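PDB 5C3Q: thymine dioxygenase from Neurospora crassa, which probably catalyses hydroxylation of the thymine methyl group, as a 2-oxoglutarate-dependent, non-haem iron dioxygenase. Local coordinates for residues K51-Q56 and L224-S229; F64-K69 and S149-F154. One frame throughout, in Å; residues are numbered along the deposited sequence.

In the fold
Both contacts lie on the helix-covered side of the larger sheet of the double-stranded beta-helix, their centres about 14 Å apart. Along the chain, contact 2 is nested within the loop that contact 1 closes. Residues 51-56 follow strand 47-51 and lead into helix 57-71, which supplies 64-69. Helix 147-173 then contributes 149-154, and strand 222-227 comes last. The two contacts touch each other directly: Phe154 and Phe226 pack edge to face, and Phe64 CZ comes within 3.4 Å of Phe226 O. The loop 51-56, the two helices and the sheet thus pack together as one layer behind the strands that line the 2-oxoglutarate pocket.

Contact 1: K51-Q56 and L224-S229; sequences KNIPIQ and LLFQDS. With AKG (2-oxoglutaric acid), chain F; EDO (1,2-ethanediol), chain L.
Behind the 2-oxoglutarate pocket, on the helix-covered face of the larger sheet of the double-stranded beta-helix, Phe226 of strand 222-227 meets Ile53 and Ile55 of the loop before helix 57-71. The joint is small, 91 Å² in all, and rests on two methyl groups. Ile53 CD1 lies 4.1 Å from Phe226 CE2, at the ring edge and close to its plane. CG1 of Ile53 sits between backbone N and carbonyl carbon (chi1 53°), and from there the extended chi2 carries CD1 to the ring. The Ile55 side chain crosses that of Phe226 at about a right angle and sets its CD1 4.1 Å from Phe226 CZ, obliquely to the ring. An ethanediol, probably from the crystallisation liquor, places O1 at the same ring edge. Cys158 of helix 147-173 also packs against Phe226.

Leu225, the preceding residue on the strand, points to the opposite face, where its CD2 comes 3.3 Å from O3 of 2-oxoglutarate. Arg288 and Ser290 bind the cosubstrate, and Gln227 OE1 bonds to Arg288 NH2, making it a second-shell partner. Such alternation, pocket on one face and hydrophobic helix packing on the other, belongs to the double-stranded beta-helix of 2-oxoglutarate dioxygenases.

Contact 2: F64-K69 and S149-F154; sequences FNTSAK and STMNNF
Thr66 of helix 57-71 projects toward Thr150 and Met151 of helix 147-173, in a helix-helix packing that backs the larger sheet of the double-stranded beta-helix. The short segments cross at 132° between their N-to-C directions, with their axes 10.4 Å apart, and the side chains between them are buried.

Thr66 CB lies 4.0 Å from Met151 CE and 4.2 Å from Thr150 CG2. Its methyl CG2 is also 4.0 Å from Met151 CE. At the other branch, OG1 sits beside the backbone N (chi1 -51°), which lets it bond to the carbonyl of His62 one turn earlier. Thr66 OG1 also faces the methyl CG2 of Thr150, 3.8 Å away, where the two side chains reach tip to tip; Thr150 OG1 is hydrogen-bonded to Gly146 O and to His62 NE2, so His62 serves both threonines and ties the helices together by its ring.

Met151 slides past Thr66 in the opposite direction. Its chain bends at chi2 (-57°) and sends the methyl toward the backbone of helix 57-71, while Leu193 of strand 190-200 and Trp137 also touch the side chain. There Met151 CE stops 3.9 Å from the backbone nitrogen of Ser67 and 4.3 Å from Ser67 CB.

Contact 1: K51-Q56 and L224-S229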
loop_
_atom_site.group_PDB
_atom_site.type_symbol
_atom_site.label_atom_id
_atom_site.label_comp_id
_atom_site.label_asym_id
_atom_site.label_seq_id
_atom_site.Cartn_x
_atom_site.Cartn_y
_atom_site.Cartn_z
ATOM N N LYS A 51 -2.075 -0.366 -15.834
ATOM C CA LYS A 51 -1.651 0.733 -16.699
ATOM C C LYS A 51 -2.889 1.467 -17.211
ATOM O O LYS A 51 -4.010 0.959 -17.105
ATOM C CB LYS A 51 -0.794 0.222 -17.869
ATOM C CG LYS A 51 -1.476 -0.790 -18.783
ATOM C CD LYS A 51 -0.491 -1.453 -19.738
ATOM C CE LYS A 51 -0.174 -0.585 -20.943
ATOM N NZ LYS A 51 0.869 -1.221 -21.799
ATOM N N ASN A 52 -2.676 2.664 -17.751
ATOM C CA ASN A 52 -3.756 3.511 -18.268
ATOM C C ASN A 52 -4.892 3.700 -17.274
ATOM O O ASN A 52 -6.067 3.504 -17.600
ATOM C CB ASN A 52 -4.278 2.965 -19.599
ATOM C CG ASN A 52 -3.200 2.913 -20.663
ATOM O OD1 ASN A 52 -2.240 3.677 -20.621
ATOM N ND2 ASN A 52 -3.346 2.004 -21.613
ATOM N N ILE A 53 -4.524 4.067 -16.052
ATOM C CA ILE A 53 -5.497 4.421 -15.022
ATOM C C ILE A 53 -5.925 5.876 -15.235
ATOM O O ILE A 53 -5.234 6.626 -15.924
ATOM C CB ILE A 53 -4.941 4.208 -13.589
ATOM C CG1 ILE A 53 -3.597 4.923 -13.390
ATOM C CG2 ILE A 53 -4.785 2.719 -13.301
ATOM C CD1 ILE A 53 -3.242 5.177 -11.941
ATOM N N PRO A 54 -7.062 6.287 -14.648
ATOM C CA PRO A 54 -7.535 7.660 -14.863
ATOM C C PRO A 54 -6.640 8.774 -14.287
ATOM O O PRO A 54 -6.763 9.927 -14.706
ATOM C CB PRO A 54 -8.912 7.678 -14.177
ATOM C CG PRO A 54 -9.291 6.247 -14.010
ATOM C CD PRO A 54 -8.001 5.513 -13.820
ATOM N N ILE A 55 -5.758 8.446 -13.346
ATOM C CA ILE A 55 -4.829 9.439 -12.789
ATOM C C ILE A 55 -3.733 9.738 -13.811
ATOM O O ILE A 55 -3.018 8.832 -14.233
ATOM C CB ILE A 55 -4.200 8.955 -11.461
ATOM C CG1 ILE A 55 -5.287 8.798 -10.393
ATOM C CG2 ILE A 55 -3.136 9.936 -10.976
ATOM C CD1 ILE A 55 -4.859 8.008 -9.173
ATOM N N GLN A 56 -3.604 11.007 -14.197
ATOM C CA GLN A 56 -2.673 11.418 -15.255
ATOM C C GLN A 56 -1.207 11.362 -14.811
ATOM O O GLN A 56 -0.889 11.738 -13.683
ATOM C CB GLN A 56 -2.991 12.842 -15.728
ATOM C CG GLN A 56 -4.315 12.987 -16.459
ATOM C CD GLN A 56 -4.351 12.250 -17.788
ATOM O OE1 GLN A 56 -5.219 11.407 -18.011
ATOM N NE2 GLN A 56 -3.406 12.560 -18.677
ATOM N N LEU A 224 -2.873 0.944 -3.324
ATOM C CA LEU A 224 -2.413 1.466 -4.600
ATOM C C LEU A 224 -1.001 1.956 -4.353
ATOM O O LEU A 224 -0.807 2.927 -3.622
ATOM C CB LEU A 224 -3.308 2.614 -5.075
ATOM C CG LEU A 224 -4.809 2.320 -5.088
ATOM C CD1 LEU A 224 -5.600 3.584 -5.376
ATOM C CD2 LEU A 224 -5.138 1.232 -6.097
ATOM N N LEU A 225 -0.024 1.268 -4.934
ATOM C CA LEU A 225 1.384 1.595 -4.729
ATOM C C LEU A 225 1.990 2.208 -5.980
ATOM O O LEU A 225 2.118 1.548 -7.014
ATOM C CB LEU A 225 2.184 0.354 -4.317
ATOM C CG LEU A 225 3.655 0.676 -4.024
ATOM C CD1 LEU A 225 3.809 1.360 -2.675
ATOM C CD2 LEU A 225 4.502 -0.578 -4.081
ATOM N N PHE A 226 2.355 3.481 -5.871
ATOM C CA PHE A 226 3.029 4.205 -6.933
ATOM C C PHE A 226 4.513 4.228 -6.576
ATOM O O PHE A 226 4.890 4.770 -5.532
ATOM C CB PHE A 226 2.484 5.632 -7.030
ATOM C CG PHE A 226 0.992 5.708 -7.215
ATOM C CD1 PHE A 226 0.136 5.672 -6.121
ATOM C CD2 PHE A 226 0.443 5.839 -8.480
ATOM C CE1 PHE A 226 -1.237 5.749 -6.283
ATOM C CE2 PHE A 226 -0.935 5.910 -8.654
ATOM C CZ PHE A 226 -1.775 5.867 -7.555
ATOM N N GLN A 227 5.352 3.620 -7.413
ATOM C CA GLN A 227 6.795 3.599 -7.160
ATOM C C GLN A 227 7.549 4.297 -8.287
ATOM O O GLN A 227 7.093 4.312 -9.436
ATOM C CB GLN A 227 7.309 2.164 -6.959
ATOM C CG GLN A 227 7.205 1.237 -8.167
ATOM C CD GLN A 227 7.790 -0.147 -7.903
ATOM O OE1 GLN A 227 8.638 -0.322 -7.029
ATOM N NE2 GLN A 227 7.346 -1.136 -8.671
ATOM N N ASP A 228 8.685 4.902 -7.942
ATOM C CA ASP A 228 9.598 5.456 -8.939
ATOM C C ASP A 228 10.379 4.306 -9.592
ATOM O O ASP A 228 10.003 3.143 -9.441
ATOM C CB ASP A 228 10.517 6.539 -8.326
ATOM C CG ASP A 228 11.467 6.001 -7.254
ATOM O OD1 ASP A 228 11.630 4.767 -7.106
ATOM O OD2 ASP A 228 12.062 6.839 -6.540
ATOM N N SER A 229 11.456 4.623 -10.306
ATOM C CA SER A 229 12.175 3.627 -11.102
ATOM C C SER A 229 13.373 2.983 -10.392
ATOM O O SER A 229 14.134 2.249 -11.025
ATOM C CB SER A 229 12.649 4.279 -12.406
ATOM O OG SER A 229 13.579 5.314 -12.136
HETATM C C1 AKG F . 4.013 -0.071 2.570
HETATM O O1 AKG F . 3.146 -0.791 3.133
HETATM O O2 AKG F . 4.216 1.108 2.927
HETATM C C2 AKG F . 4.819 -0.629 1.472
HETATM O O5 AKG F . 4.752 -1.828 1.216
HETATM C C3 AKG F . 5.728 0.283 0.671
HETATM C C4 AKG F . 6.340 -0.461 -0.512
HETATM C C5 AKG F . 7.181 0.454 -1.372
HETATM O O3 AKG F . 7.342 0.139 -2.569
HETATM O O4 AKG F . 7.699 1.478 -0.877
HETATM C C1 EDO L . 0.880 7.353 -13.801
HETATM O O1 EDO L . 0.440 6.465 -12.768
HETATM C C2 EDO L . -0.007 7.166 -15.016
HETATM O O2 EDO L . -1.376 7.160 -14.601
#

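Contact 2: F64-K69 and S149-F154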
loop_
_atom_site.group_PDB
_atom_site.type_symbol
_atom_site.label_atom_id
_atom_site.label_comp_id
_atom_site.label_asym_id
_atom_site.label_seq_id
_atom_site.Cartn_x
_atom_site.Cartn_y
_atom_site.Cartn_z
ATOM N N PHE A 64 4.677 13.449 -6.746
ATOM C CA PHE A 64 5.994 12.967 -6.297
ATOM C C PHE A 64 6.967 14.110 -6.007
ATOM O O PHE A 64 7.678 14.077 -5.005
ATOM C CB PHE A 64 6.613 12.004 -7.318
ATOM C CG PHE A 64 6.252 10.564 -7.088
ATOM C CD1 PHE A 64 5.026 10.063 -7.504
ATOM C CD2 PHE A 64 7.139 9.706 -6.452
ATOM C CE1 PHE A 64 4.689 8.741 -7.290
ATOM C CE2 PHE A 64 6.807 8.378 -6.233
ATOM C CZ PHE A 64 5.582 7.897 -6.655
ATOM N N ASN A 65 7.005 15.111 -6.883
ATOM C CA ASN A 65 7.830 16.303 -6.653
ATOM C C ASN A 65 7.416 17.040 -5.376
ATOM O O ASN A 65 8.263 17.507 -4.613
ATOM C CB ASN A 65 7.743 17.266 -7.842
ATOM C CG ASN A 65 8.466 16.753 -9.081
ATOM O OD1 ASN A 65 9.495 16.081 -8.987
ATOM N ND2 ASN A 65 7.943 17.098 -10.255
ATOM N N THR A 66 6.108 17.134 -5.149
ATOM C CA THR A 66 5.567 17.770 -3.953
ATOM C C THR A 66 5.935 16.981 -2.694
ATOM O O THR A 66 6.279 17.569 -1.664
ATOM C CB THR A 66 4.035 17.928 -4.060
ATOM O OG1 THR A 66 3.711 18.564 -5.302
ATOM C CG2 THR A 66 3.488 18.768 -2.919
ATOM N N SER A 67 5.876 15.652 -2.787
ATOM C CA SER A 67 6.285 14.776 -1.688
ATOM C C SER A 67 7.766 14.947 -1.367
ATOM O O SER A 67 8.145 15.039 -0.197
ATOM C CB SER A 67 6.010 13.307 -2.034
ATOM O OG SER A 67 6.529 12.442 -1.036
ATOM N N ALA A 68 8.595 14.978 -2.409
ATOM C CA ALA A 68 10.033 15.204 -2.252
ATOM C C ALA A 68 10.313 16.531 -1.543
ATOM O O ALA A 68 11.246 16.631 -0.751
ATOM C CB ALA A 68 10.732 15.169 -3.605
ATOM N N LYS A 69 9.496 17.542 -1.820
ATOM C CA LYS A 69 9.636 18.843 -1.163
ATOM C C LYS A 69 9.302 18.779 0.328
ATOM O O LYS A 69 9.930 19.470 1.129
ATOM C CB LYS A 69 8.788 19.906 -1.870
ATOM C CG LYS A 69 9.365 20.329 -3.213
ATOM C CD LYS A 69 8.392 21.183 -4.006
ATOM C CE LYS A 69 8.956 21.530 -5.375
ATOM N NZ LYS A 69 8.193 22.632 -6.022
ATOM N N SER A 149 -3.309 21.201 -1.100
ATOM C CA SER A 149 -4.241 21.115 -2.226
ATOM C C SER A 149 -3.868 19.987 -3.189
ATOM O O SER A 149 -4.741 19.309 -3.726
ATOM C CB SER A 149 -4.299 22.446 -2.979
ATOM O OG SER A 149 -3.004 22.847 -3.398
ATOM N N THR A 150 -2.570 19.799 -3.401
ATOM C CA THR A 150 -2.063 18.706 -4.224
ATOM C C THR A 150 -2.425 17.344 -3.626
ATOM O O THR A 150 -2.962 16.478 -4.321
ATOM C CB THR A 150 -0.532 18.808 -4.383
ATOM O OG1 THR A 150 -0.207 20.004 -5.105
ATOM C CG2 THR A 150 0.036 17.603 -5.127
ATOM N N MET A 151 -2.131 17.166 -2.340
ATOM C CA MET A 151 -2.330 15.881 -1.670
ATOM C C MET A 151 -3.803 15.535 -1.466
ATOM O O MET A 151 -4.178 14.372 -1.570
ATOM C CB MET A 151 -1.587 15.848 -0.330
ATOM C CG MET A 151 -0.075 15.884 -0.476
ATOM S SD MET A 151 0.527 14.528 -1.499
ATOM C CE MET A 151 2.148 15.122 -1.960
ATOM N N ASN A 152 -4.633 16.535 -1.176
ATOM C CA ASN A 152 -6.081 16.312 -1.078
ATOM C C ASN A 152 -6.691 15.926 -2.425
ATOM O O ASN A 152 -7.554 15.049 -2.491
ATOM C CB ASN A 152 -6.790 17.546 -0.511
ATOM C CG ASN A 152 -6.666 17.644 0.996
ATOM O OD1 ASN A 152 -6.397 16.656 1.677
ATOM N ND2 ASN A 152 -6.871 18.842 1.526
ATOM N N ASN A 153 -6.239 16.588 -3.487
ATOM C CA ASN A 153 -6.634 16.240 -4.853
ATOM C C ASN A 153 -6.241 14.799 -5.162
ATOM O O ASN A 153 -7.065 14.006 -5.613
ATOM C CB ASN A 153 -5.971 17.199 -5.850
ATOM C CG ASN A 153 -6.474 17.026 -7.272
ATOM O OD1 ASN A 153 -7.284 16.149 -7.568
ATOM N ND2 ASN A 153 -5.992 17.874 -8.167
ATOM N N PHE A 154 -4.987 14.457 -4.887
ATOM C CA PHE A 154 -4.500 13.095 -5.106
ATOM C C PHE A 154 -5.280 12.074 -4.276
ATOM O O PHE A 154 -5.651 11.017 -4.786
ATOM C CB PHE A 154 -3.007 12.999 -4.798
ATOM C CG PHE A 154 -2.380 11.708 -5.240
ATOM C CD1 PHE A 154 -2.261 11.408 -6.591
ATOM C CD2 PHE A 154 -1.901 10.798 -4.311
ATOM C CE1 PHE A 154 -1.681 10.222 -7.005
ATOM C CE2 PHE A 154 -1.319 9.610 -4.718
ATOM C CZ PHE A 154 -1.206 9.323 -6.069
#